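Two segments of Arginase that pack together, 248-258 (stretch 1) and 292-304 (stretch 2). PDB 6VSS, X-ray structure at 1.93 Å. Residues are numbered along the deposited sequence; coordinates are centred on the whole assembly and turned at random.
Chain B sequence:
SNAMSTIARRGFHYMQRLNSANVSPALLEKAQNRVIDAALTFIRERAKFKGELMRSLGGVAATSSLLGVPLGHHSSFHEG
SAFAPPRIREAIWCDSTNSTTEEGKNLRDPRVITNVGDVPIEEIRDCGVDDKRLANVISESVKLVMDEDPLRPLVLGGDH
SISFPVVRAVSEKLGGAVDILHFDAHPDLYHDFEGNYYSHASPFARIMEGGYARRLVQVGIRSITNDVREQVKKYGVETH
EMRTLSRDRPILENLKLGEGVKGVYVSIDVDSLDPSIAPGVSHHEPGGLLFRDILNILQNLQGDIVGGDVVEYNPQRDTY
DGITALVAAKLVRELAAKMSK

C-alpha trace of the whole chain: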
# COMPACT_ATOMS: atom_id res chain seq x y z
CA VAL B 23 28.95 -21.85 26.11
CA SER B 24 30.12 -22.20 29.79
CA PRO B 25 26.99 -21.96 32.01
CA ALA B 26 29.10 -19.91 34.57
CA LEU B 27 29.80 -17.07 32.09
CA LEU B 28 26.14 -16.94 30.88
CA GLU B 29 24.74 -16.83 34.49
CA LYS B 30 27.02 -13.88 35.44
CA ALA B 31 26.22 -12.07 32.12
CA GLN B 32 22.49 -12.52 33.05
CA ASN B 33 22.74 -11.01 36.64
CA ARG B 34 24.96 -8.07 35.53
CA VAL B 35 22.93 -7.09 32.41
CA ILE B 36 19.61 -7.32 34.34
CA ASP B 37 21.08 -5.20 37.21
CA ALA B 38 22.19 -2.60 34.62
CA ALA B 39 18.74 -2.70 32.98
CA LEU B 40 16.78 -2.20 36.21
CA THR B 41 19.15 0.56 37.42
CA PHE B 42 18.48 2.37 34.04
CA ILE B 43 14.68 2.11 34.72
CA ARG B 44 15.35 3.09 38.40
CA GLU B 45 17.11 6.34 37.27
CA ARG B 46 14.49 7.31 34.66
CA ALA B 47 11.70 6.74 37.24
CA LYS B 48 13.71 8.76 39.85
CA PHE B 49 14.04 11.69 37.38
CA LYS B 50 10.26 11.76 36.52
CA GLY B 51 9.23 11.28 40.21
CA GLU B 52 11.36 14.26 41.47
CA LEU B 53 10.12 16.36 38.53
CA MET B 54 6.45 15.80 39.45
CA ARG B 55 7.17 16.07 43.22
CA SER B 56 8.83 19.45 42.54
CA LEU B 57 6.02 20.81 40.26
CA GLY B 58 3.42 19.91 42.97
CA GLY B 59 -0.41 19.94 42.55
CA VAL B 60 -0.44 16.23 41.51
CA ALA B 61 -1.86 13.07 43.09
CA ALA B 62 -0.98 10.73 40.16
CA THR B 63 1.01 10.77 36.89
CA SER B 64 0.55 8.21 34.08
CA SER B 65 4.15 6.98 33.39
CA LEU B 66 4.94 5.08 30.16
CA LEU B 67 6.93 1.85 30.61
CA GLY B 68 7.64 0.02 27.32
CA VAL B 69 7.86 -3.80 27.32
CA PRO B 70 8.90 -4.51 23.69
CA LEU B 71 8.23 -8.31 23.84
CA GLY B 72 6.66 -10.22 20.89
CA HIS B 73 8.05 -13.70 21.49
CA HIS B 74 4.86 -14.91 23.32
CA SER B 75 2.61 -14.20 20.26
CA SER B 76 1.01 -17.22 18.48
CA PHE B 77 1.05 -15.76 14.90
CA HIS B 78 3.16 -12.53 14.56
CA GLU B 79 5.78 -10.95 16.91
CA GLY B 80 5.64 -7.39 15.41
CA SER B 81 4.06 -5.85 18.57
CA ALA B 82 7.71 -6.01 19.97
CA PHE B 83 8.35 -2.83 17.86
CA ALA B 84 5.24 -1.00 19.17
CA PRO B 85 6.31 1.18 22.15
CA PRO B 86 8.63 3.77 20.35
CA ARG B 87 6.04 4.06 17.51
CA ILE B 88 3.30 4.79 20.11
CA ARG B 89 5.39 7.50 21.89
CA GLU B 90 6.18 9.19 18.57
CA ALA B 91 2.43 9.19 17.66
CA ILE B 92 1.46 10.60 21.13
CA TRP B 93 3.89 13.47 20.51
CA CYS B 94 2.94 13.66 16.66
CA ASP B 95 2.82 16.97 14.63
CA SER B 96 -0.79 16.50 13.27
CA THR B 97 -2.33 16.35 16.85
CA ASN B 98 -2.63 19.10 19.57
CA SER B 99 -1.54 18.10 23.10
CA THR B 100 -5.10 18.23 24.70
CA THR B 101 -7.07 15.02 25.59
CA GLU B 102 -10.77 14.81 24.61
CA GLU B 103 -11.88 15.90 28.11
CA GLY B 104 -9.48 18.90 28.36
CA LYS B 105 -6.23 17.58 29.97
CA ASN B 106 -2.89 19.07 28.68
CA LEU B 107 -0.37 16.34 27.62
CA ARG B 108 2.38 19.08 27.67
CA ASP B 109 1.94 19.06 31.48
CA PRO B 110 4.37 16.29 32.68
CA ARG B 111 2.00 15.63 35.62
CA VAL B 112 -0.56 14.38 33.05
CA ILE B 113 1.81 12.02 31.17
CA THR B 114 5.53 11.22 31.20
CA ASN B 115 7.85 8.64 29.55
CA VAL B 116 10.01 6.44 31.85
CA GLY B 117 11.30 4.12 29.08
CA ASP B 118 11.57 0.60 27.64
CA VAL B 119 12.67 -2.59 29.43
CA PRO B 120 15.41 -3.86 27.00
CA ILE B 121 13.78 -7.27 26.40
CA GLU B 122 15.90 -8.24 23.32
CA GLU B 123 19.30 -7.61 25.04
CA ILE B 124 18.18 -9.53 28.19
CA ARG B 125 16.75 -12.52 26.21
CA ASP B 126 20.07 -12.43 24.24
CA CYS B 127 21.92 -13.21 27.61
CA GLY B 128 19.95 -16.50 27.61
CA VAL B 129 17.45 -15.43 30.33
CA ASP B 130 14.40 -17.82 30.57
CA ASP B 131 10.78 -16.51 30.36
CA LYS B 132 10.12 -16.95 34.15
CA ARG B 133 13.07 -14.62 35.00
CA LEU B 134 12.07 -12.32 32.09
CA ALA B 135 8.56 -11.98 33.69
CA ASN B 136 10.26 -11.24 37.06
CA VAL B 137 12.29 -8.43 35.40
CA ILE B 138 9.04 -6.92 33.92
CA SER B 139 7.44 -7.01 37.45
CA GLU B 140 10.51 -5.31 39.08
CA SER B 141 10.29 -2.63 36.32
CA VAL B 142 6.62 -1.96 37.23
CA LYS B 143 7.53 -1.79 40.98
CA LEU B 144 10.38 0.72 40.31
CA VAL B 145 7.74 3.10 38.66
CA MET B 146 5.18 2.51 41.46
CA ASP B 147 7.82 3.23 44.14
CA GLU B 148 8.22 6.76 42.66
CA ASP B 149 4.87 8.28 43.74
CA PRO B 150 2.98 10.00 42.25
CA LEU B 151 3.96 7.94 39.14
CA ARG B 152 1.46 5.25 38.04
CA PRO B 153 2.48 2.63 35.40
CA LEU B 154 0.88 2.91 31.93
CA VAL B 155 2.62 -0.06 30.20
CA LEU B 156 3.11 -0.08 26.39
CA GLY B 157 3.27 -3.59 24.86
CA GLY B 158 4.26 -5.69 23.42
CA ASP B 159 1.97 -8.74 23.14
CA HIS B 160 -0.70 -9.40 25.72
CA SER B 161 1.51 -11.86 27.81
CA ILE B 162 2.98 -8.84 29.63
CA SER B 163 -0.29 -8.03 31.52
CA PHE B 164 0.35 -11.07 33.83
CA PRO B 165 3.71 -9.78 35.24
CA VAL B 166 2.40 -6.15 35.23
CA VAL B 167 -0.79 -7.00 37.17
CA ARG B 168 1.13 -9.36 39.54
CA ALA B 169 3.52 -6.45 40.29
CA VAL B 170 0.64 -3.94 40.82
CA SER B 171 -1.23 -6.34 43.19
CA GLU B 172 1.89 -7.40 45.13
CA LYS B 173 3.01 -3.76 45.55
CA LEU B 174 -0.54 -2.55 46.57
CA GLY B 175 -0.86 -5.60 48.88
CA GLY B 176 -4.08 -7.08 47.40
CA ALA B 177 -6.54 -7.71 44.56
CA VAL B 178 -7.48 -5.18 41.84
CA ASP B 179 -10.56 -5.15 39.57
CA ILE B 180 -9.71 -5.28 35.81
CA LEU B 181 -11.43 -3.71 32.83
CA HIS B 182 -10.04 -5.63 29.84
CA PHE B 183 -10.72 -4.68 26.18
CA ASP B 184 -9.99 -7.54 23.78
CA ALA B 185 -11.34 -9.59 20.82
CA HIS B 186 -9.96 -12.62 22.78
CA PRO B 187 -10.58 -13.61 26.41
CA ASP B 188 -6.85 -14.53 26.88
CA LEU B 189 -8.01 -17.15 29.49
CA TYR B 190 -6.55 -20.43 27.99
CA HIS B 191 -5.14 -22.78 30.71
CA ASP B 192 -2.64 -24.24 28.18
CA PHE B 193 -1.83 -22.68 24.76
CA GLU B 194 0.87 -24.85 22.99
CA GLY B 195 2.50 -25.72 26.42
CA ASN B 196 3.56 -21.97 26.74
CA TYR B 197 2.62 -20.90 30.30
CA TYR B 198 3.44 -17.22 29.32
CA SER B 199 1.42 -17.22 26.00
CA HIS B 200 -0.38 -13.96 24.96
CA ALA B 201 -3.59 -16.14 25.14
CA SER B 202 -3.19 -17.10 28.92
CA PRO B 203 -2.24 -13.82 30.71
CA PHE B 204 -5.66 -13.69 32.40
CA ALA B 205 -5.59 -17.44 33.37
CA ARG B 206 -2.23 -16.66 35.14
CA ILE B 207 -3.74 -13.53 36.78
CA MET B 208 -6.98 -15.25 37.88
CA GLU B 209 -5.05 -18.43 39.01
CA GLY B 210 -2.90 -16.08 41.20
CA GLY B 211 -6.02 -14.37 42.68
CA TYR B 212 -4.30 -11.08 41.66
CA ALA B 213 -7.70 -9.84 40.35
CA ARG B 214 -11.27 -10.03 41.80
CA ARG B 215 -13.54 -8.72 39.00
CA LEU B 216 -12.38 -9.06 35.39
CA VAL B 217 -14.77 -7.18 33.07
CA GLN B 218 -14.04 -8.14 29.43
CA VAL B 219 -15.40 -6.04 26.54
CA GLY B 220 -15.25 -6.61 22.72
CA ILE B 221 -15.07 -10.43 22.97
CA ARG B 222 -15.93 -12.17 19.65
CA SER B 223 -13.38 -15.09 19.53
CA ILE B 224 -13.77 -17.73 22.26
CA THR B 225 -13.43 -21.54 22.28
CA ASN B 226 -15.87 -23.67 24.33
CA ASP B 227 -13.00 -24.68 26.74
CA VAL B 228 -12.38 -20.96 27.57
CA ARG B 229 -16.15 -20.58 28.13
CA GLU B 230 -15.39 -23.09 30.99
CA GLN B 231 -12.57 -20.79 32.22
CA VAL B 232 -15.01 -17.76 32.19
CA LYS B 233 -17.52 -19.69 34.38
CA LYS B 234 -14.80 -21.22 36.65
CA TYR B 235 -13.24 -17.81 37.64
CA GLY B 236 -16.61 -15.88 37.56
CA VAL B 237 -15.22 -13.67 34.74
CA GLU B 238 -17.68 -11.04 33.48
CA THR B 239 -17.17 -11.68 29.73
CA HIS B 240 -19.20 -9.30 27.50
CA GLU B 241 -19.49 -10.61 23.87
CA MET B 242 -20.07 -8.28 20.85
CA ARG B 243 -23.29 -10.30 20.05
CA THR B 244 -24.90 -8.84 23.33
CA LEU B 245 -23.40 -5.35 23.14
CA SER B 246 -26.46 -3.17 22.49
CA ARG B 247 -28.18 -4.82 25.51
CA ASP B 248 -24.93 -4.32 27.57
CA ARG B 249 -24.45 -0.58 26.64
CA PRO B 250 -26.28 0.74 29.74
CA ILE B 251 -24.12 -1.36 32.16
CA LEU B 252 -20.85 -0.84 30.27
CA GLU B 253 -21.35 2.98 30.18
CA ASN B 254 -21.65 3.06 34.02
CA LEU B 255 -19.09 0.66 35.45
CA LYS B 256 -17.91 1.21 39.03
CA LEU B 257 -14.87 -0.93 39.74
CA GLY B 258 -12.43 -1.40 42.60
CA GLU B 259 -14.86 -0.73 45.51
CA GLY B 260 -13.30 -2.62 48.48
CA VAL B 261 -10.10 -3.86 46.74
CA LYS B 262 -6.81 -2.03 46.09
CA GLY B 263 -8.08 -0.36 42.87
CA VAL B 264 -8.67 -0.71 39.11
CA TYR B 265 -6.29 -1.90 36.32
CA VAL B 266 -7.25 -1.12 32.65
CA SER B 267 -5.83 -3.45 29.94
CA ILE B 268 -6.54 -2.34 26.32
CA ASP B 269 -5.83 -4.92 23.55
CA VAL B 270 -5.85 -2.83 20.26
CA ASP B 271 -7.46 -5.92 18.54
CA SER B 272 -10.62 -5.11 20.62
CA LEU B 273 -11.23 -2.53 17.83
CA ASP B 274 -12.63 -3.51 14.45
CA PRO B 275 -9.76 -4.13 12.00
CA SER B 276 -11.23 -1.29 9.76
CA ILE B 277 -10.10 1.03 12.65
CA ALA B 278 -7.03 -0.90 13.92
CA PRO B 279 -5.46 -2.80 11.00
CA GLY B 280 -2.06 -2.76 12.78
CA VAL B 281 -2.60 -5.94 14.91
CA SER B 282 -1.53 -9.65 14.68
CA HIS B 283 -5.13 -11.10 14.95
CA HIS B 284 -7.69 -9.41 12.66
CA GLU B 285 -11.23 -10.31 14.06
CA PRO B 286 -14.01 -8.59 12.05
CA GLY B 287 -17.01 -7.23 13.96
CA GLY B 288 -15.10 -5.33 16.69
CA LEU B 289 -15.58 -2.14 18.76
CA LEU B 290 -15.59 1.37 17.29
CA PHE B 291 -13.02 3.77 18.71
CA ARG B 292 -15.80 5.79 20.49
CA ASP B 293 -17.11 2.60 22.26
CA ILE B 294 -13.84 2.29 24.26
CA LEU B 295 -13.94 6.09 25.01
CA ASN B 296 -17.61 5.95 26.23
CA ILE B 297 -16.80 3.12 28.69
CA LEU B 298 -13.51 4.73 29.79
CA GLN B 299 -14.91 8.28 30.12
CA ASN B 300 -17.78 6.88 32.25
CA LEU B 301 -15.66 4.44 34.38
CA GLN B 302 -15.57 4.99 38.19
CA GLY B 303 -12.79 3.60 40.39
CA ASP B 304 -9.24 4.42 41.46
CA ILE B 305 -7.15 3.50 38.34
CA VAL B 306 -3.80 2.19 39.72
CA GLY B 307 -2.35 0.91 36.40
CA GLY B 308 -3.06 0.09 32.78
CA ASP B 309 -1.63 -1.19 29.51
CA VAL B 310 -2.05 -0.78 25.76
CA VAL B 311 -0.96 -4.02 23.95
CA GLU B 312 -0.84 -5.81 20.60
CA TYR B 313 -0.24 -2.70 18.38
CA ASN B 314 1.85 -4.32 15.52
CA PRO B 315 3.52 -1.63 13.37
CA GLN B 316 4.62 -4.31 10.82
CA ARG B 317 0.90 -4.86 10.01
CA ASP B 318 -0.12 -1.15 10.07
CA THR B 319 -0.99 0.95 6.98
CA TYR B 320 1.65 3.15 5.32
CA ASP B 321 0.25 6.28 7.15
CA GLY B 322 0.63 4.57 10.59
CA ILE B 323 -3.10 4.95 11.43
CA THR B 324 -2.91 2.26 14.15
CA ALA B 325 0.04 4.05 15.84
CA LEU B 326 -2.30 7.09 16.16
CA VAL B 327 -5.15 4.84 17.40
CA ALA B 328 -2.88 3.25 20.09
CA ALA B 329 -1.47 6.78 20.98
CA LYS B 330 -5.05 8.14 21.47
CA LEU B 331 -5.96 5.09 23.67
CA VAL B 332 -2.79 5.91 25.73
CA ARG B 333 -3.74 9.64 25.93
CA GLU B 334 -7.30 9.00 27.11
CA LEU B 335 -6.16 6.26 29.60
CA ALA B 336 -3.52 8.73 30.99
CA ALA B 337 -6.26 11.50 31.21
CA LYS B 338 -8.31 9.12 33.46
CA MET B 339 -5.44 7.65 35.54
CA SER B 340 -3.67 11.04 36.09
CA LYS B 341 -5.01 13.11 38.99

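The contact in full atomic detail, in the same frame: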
# COMPACT_ATOMS: atom_id res chain seq x y z
N ASP B 248 -25.92 -4.61 26.50
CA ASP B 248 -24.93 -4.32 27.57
C ASP B 248 -24.59 -2.84 27.64
O ASP B 248 -23.93 -2.46 28.65
CB ASP B 248 -23.63 -5.09 27.37
CG ASP B 248 -23.78 -6.58 27.58
OD1 ASP B 248 -24.90 -6.98 28.04
OD2 ASP B 248 -22.82 -7.34 27.18
N ARG B 249 -24.94 -2.00 26.65
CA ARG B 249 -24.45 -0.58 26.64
C ARG B 249 -24.72 0.08 27.99
O ARG B 249 -23.81 0.65 28.58
CB ARG B 249 -25.04 0.30 25.54
CG ARG B 249 -24.63 -0.18 24.16
CD ARG B 249 -24.92 0.81 23.07
NE ARG B 249 -24.35 0.38 21.80
CZ ARG B 249 -23.07 0.45 21.44
NH1 ARG B 249 -22.14 0.91 22.24
NH2 ARG B 249 -22.70 0.03 20.25
N PRO B 250 -25.95 0.00 28.53
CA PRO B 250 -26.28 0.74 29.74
C PRO B 250 -25.39 0.35 30.93
O PRO B 250 -25.03 1.20 31.70
CB PRO B 250 -27.76 0.39 30.01
CG PRO B 250 -28.27 -0.19 28.69
CD PRO B 250 -27.06 -0.81 28.02
N ILE B 251 -25.00 -0.91 31.03
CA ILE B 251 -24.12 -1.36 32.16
C ILE B 251 -22.70 -0.92 31.85
O ILE B 251 -21.95 -0.61 32.78
CB ILE B 251 -24.17 -2.89 32.36
CG1 ILE B 251 -25.61 -3.40 32.40
CG2 ILE B 251 -23.39 -3.31 33.61
CD1 ILE B 251 -26.40 -2.88 33.57
N LEU B 252 -22.29 -1.02 30.60
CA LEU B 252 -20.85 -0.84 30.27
C LEU B 252 -20.52 0.64 30.38
O LEU B 252 -19.41 0.95 30.83
CB LEU B 252 -20.56 -1.42 28.88
CG LEU B 252 -20.69 -2.94 28.79
CD1 LEU B 252 -20.50 -3.42 27.35
CD2 LEU B 252 -19.73 -3.63 29.74
N GLU B 253 -21.46 1.51 30.03
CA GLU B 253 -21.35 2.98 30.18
C GLU B 253 -21.56 3.45 31.63
O GLU B 253 -21.70 4.63 31.85
CB GLU B 253 -22.36 3.64 29.23
CG GLU B 253 -22.01 3.32 27.79
CD GLU B 253 -22.89 4.08 26.83
OE1 GLU B 253 -23.93 4.59 27.28
OE2 GLU B 253 -22.55 4.15 25.63
N ASN B 254 -21.48 2.60 32.63
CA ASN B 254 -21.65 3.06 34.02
C ASN B 254 -20.99 2.10 34.97
O ASN B 254 -21.56 1.85 36.02
CB ASN B 254 -23.11 3.11 34.46
CG ASN B 254 -23.93 4.06 33.62
OD1 ASN B 254 -23.94 5.27 33.85
ND2 ASN B 254 -24.62 3.52 32.63
N LEU B 255 -19.84 1.60 34.61
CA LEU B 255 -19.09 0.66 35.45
C LEU B 255 -18.52 1.38 36.65
O LEU B 255 -18.10 2.55 36.52
CB LEU B 255 -17.95 0.07 34.61
CG LEU B 255 -18.39 -0.89 33.52
CD1 LEU B 255 -17.19 -1.20 32.63
CD2 LEU B 255 -18.95 -2.15 34.17
N LYS B 256 -18.51 0.69 37.78
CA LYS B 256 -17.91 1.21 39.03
C LYS B 256 -17.05 0.09 39.61
O LYS B 256 -17.60 -0.91 40.09
CB LYS B 256 -19.02 1.68 39.98
CG LYS B 256 -20.06 2.54 39.26
CD LYS B 256 -21.22 3.18 40.10
CE LYS B 256 -22.23 3.80 39.16
NZ LYS B 256 -23.12 4.76 39.85
N LEU B 257 -15.75 0.22 39.47
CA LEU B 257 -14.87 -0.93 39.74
C LEU B 257 -14.02 -0.58 40.94
O LEU B 257 -13.89 0.59 41.22
CB LEU B 257 -14.00 -1.28 38.52
CG LEU B 257 -14.70 -1.91 37.30
CD1 LEU B 257 -13.67 -2.37 36.25
CD2 LEU B 257 -15.54 -3.11 37.67
N GLY B 258 -13.47 -1.59 41.59
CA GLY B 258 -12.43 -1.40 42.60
C GLY B 258 -13.00 -1.17 44.00
O GLY B 258 -12.21 -1.11 44.94
N ARG B 292 -14.90 5.05 19.58
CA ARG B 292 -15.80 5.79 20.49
C ARG B 292 -16.45 4.81 21.49
O ARG B 292 -16.92 5.25 22.51
CB ARG B 292 -16.70 6.55 19.51
CG ARG B 292 -17.80 7.40 20.10
CD ARG B 292 -17.41 8.74 20.69
NE ARG B 292 -16.32 9.36 19.95
CZ ARG B 292 -15.42 10.22 20.47
NH1 ARG B 292 -15.46 10.55 21.75
NH2 ARG B 292 -14.45 10.72 19.71
N ASP B 293 -16.53 3.52 21.23
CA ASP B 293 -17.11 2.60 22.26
C ASP B 293 -16.14 2.50 23.44
O ASP B 293 -16.54 2.62 24.59
CB ASP B 293 -17.33 1.18 21.72
CG ASP B 293 -18.47 1.01 20.75
OD1 ASP B 293 -19.57 1.43 21.07
OD2 ASP B 293 -18.25 0.40 19.71
N ILE B 294 -14.85 2.33 23.16
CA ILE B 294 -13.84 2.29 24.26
C ILE B 294 -13.89 3.63 25.04
O ILE B 294 -13.75 3.62 26.30
CB ILE B 294 -12.44 1.98 23.70
CG1 ILE B 294 -12.45 0.66 22.92
CG2 ILE B 294 -11.41 1.96 24.82
CD1 ILE B 294 -11.11 0.13 22.58
N LEU B 295 -14.03 4.77 24.34
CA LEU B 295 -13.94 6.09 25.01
C LEU B 295 -15.18 6.27 25.90
O LEU B 295 -15.07 6.82 27.00
CB LEU B 295 -13.85 7.22 23.97
CG LEU B 295 -12.56 7.28 23.17
CD1 LEU B 295 -12.49 8.48 22.26
CD2 LEU B 295 -11.36 7.27 24.07
N ASN B 296 -16.35 5.87 25.42
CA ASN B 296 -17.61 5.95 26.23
C ASN B 296 -17.43 5.19 27.55
O ASN B 296 -17.74 5.75 28.65
CB ASN B 296 -18.78 5.41 25.44
CG ASN B 296 -19.16 6.29 24.27
OD1 ASN B 296 -18.75 7.44 24.21
ND2 ASN B 296 -19.94 5.77 23.35
N ILE B 297 -16.97 3.96 27.47
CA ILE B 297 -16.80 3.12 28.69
C ILE B 297 -15.75 3.77 29.60
O ILE B 297 -15.93 3.81 30.85
CB ILE B 297 -16.46 1.68 28.27
CG1 ILE B 297 -17.67 1.06 27.56
CG2 ILE B 297 -16.01 0.91 29.50
CD1 ILE B 297 -17.46 -0.26 26.84
N LEU B 298 -14.69 4.31 29.02
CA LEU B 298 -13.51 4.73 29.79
C LEU B 298 -13.81 6.08 30.44
O LEU B 298 -13.49 6.28 31.65
CB LEU B 298 -12.33 4.78 28.81
CG LEU B 298 -10.95 4.85 29.43
CD1 LEU B 298 -10.74 3.76 30.47
CD2 LEU B 298 -9.92 4.77 28.32
N GLN B 299 -14.49 6.94 29.68
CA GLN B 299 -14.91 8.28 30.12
C GLN B 299 -15.90 8.11 31.27
O GLN B 299 -15.83 8.87 32.23
CB GLN B 299 -15.41 9.11 28.92
CG GLN B 299 -14.25 9.53 28.01
CD GLN B 299 -14.62 10.26 26.73
OE1 GLN B 299 -15.79 10.32 26.34
NE2 GLN B 299 -13.62 10.83 26.06
N ASN B 300 -16.72 7.08 31.25
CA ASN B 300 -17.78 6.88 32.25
C ASN B 300 -17.25 6.07 33.45
O ASN B 300 -17.89 6.10 34.47
CB ASN B 300 -19.00 6.21 31.62
CG ASN B 300 -19.90 7.19 30.89
OD1 ASN B 300 -20.51 8.05 31.53
ND2 ASN B 300 -20.01 7.07 29.59
N LEU B 301 -16.09 5.43 33.35
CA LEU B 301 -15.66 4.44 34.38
C LEU B 301 -15.37 5.13 35.71
O LEU B 301 -14.68 6.13 35.70
CB LEU B 301 -14.39 3.71 33.92
CG LEU B 301 -13.78 2.78 34.98
CD1 LEU B 301 -14.62 1.54 35.13
CD2 LEU B 301 -12.35 2.40 34.60
N GLN B 302 -15.88 4.57 36.81
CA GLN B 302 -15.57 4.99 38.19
C GLN B 302 -14.66 3.96 38.84
O GLN B 302 -14.82 2.75 38.62
CB GLN B 302 -16.89 5.18 38.98
CG GLN B 302 -17.74 6.28 38.35
CD GLN B 302 -19.05 6.59 39.02
OE1 GLN B 302 -19.83 5.71 39.37
NE2 GLN B 302 -19.32 7.87 39.13
N GLY B 303 -13.77 4.44 39.67
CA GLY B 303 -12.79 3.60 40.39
C GLY B 303 -11.44 4.29 40.37
O GLY B 303 -11.16 5.15 39.51
N ASP B 304 -10.63 3.94 41.35
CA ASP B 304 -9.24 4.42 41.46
C ASP B 304 -8.41 3.58 40.49
O ASP B 304 -8.04 2.45 40.85
CB ASP B 304 -8.84 4.27 42.93
CG ASP B 304 -7.44 4.73 43.20
OD1 ASP B 304 -6.95 5.51 42.36
OD2 ASP B 304 -6.84 4.23 44.20
O HOH W 1 -18.05 2.79 32.21
O HOH W 2 -11.92 1.97 43.01

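Three residues cover the most surface in this contact, Gln-302, Glu-253 and Ile-297, and each represents a different way of joining two chain segments that both leave a helix and run on side by side.

Gln-302 works mainly through its backbone. Gln-302 N donates to Leu-255 O at 3.0 Å, and Gln-302 O accepts from Leu-257 N at 2.8 Å; both bonds are nearly straight, and together they form a single beta bridge in which Lys-256 is the partner of Gln-302. Because these bonds use main-chain atoms, the side chains at the bridge are free to lie over the surface. The extended side chain of Gln-302 reaches that of Lys-256, with Gln-302 OE1 3.0 Å from Lys-256 CD. Both residues are long, polar and exposed; the amide oxygen of Gln-302 lies against the methylene chain of Lys-256.

Just beyond the bridge, Gly-303 CA lies 3.3 Å from Leu-257 O. A CB on Gly-303 would lie 2.5 Å from Leu-257 O, a clash, and the backbone angles by themselves call for glycine. Water 2 continues the link, donating to Leu-257 O and accepting from Asp-304 N.

Ile-297 supplies the buried, apolar part. Ile-297 CD1 packs against Leu-252 CB at 3.9 Å and Ile-297 CG2 against Leu-255 CD1 at 4.0 Å, so a branched side chain serves two leucines at once. Leu-301 extends this patch: Leu-301 CD1 lies 3.7 Å from Leu-255 CB and 4.1 Å from Leu-257 CG. Beside this apolar patch, water 1 satisfies main-chain groups left over where the helices end, donating to Leu-252 O and Ile-297 O, each at 2.7 Å from the water O, and accepting from Leu-255 N.

Glu-253, the first residue to leave helical geometry in its stretch, packs without a direct hydrogen bond across the contact. Glu-253 O sits 3.1 Å from Asn-300 CB, and Glu-253 OE2 is 3.8 Å from Asn-296 ND2. Glu-253 CB lies 4.2 Å from Asn-300 ND2, so the side chain packs along the two asparagines by contact alone. Asn-300 ND2 is instead occupied within its own helix, donating to Asn-296 O at 2.8 Å.

One charged pair also ties the helices together. Arg-249 and Asp-293 both start sideways to the opposing stretch, yet their ends converge in a salt bridge, NH1 of Arg-249 donating to OD1 of Asp-293 at 2.9 Å. The arginine's length lets it span the gap, and the carboxylate oxygen meets the guanidinium at its edge, near its plane.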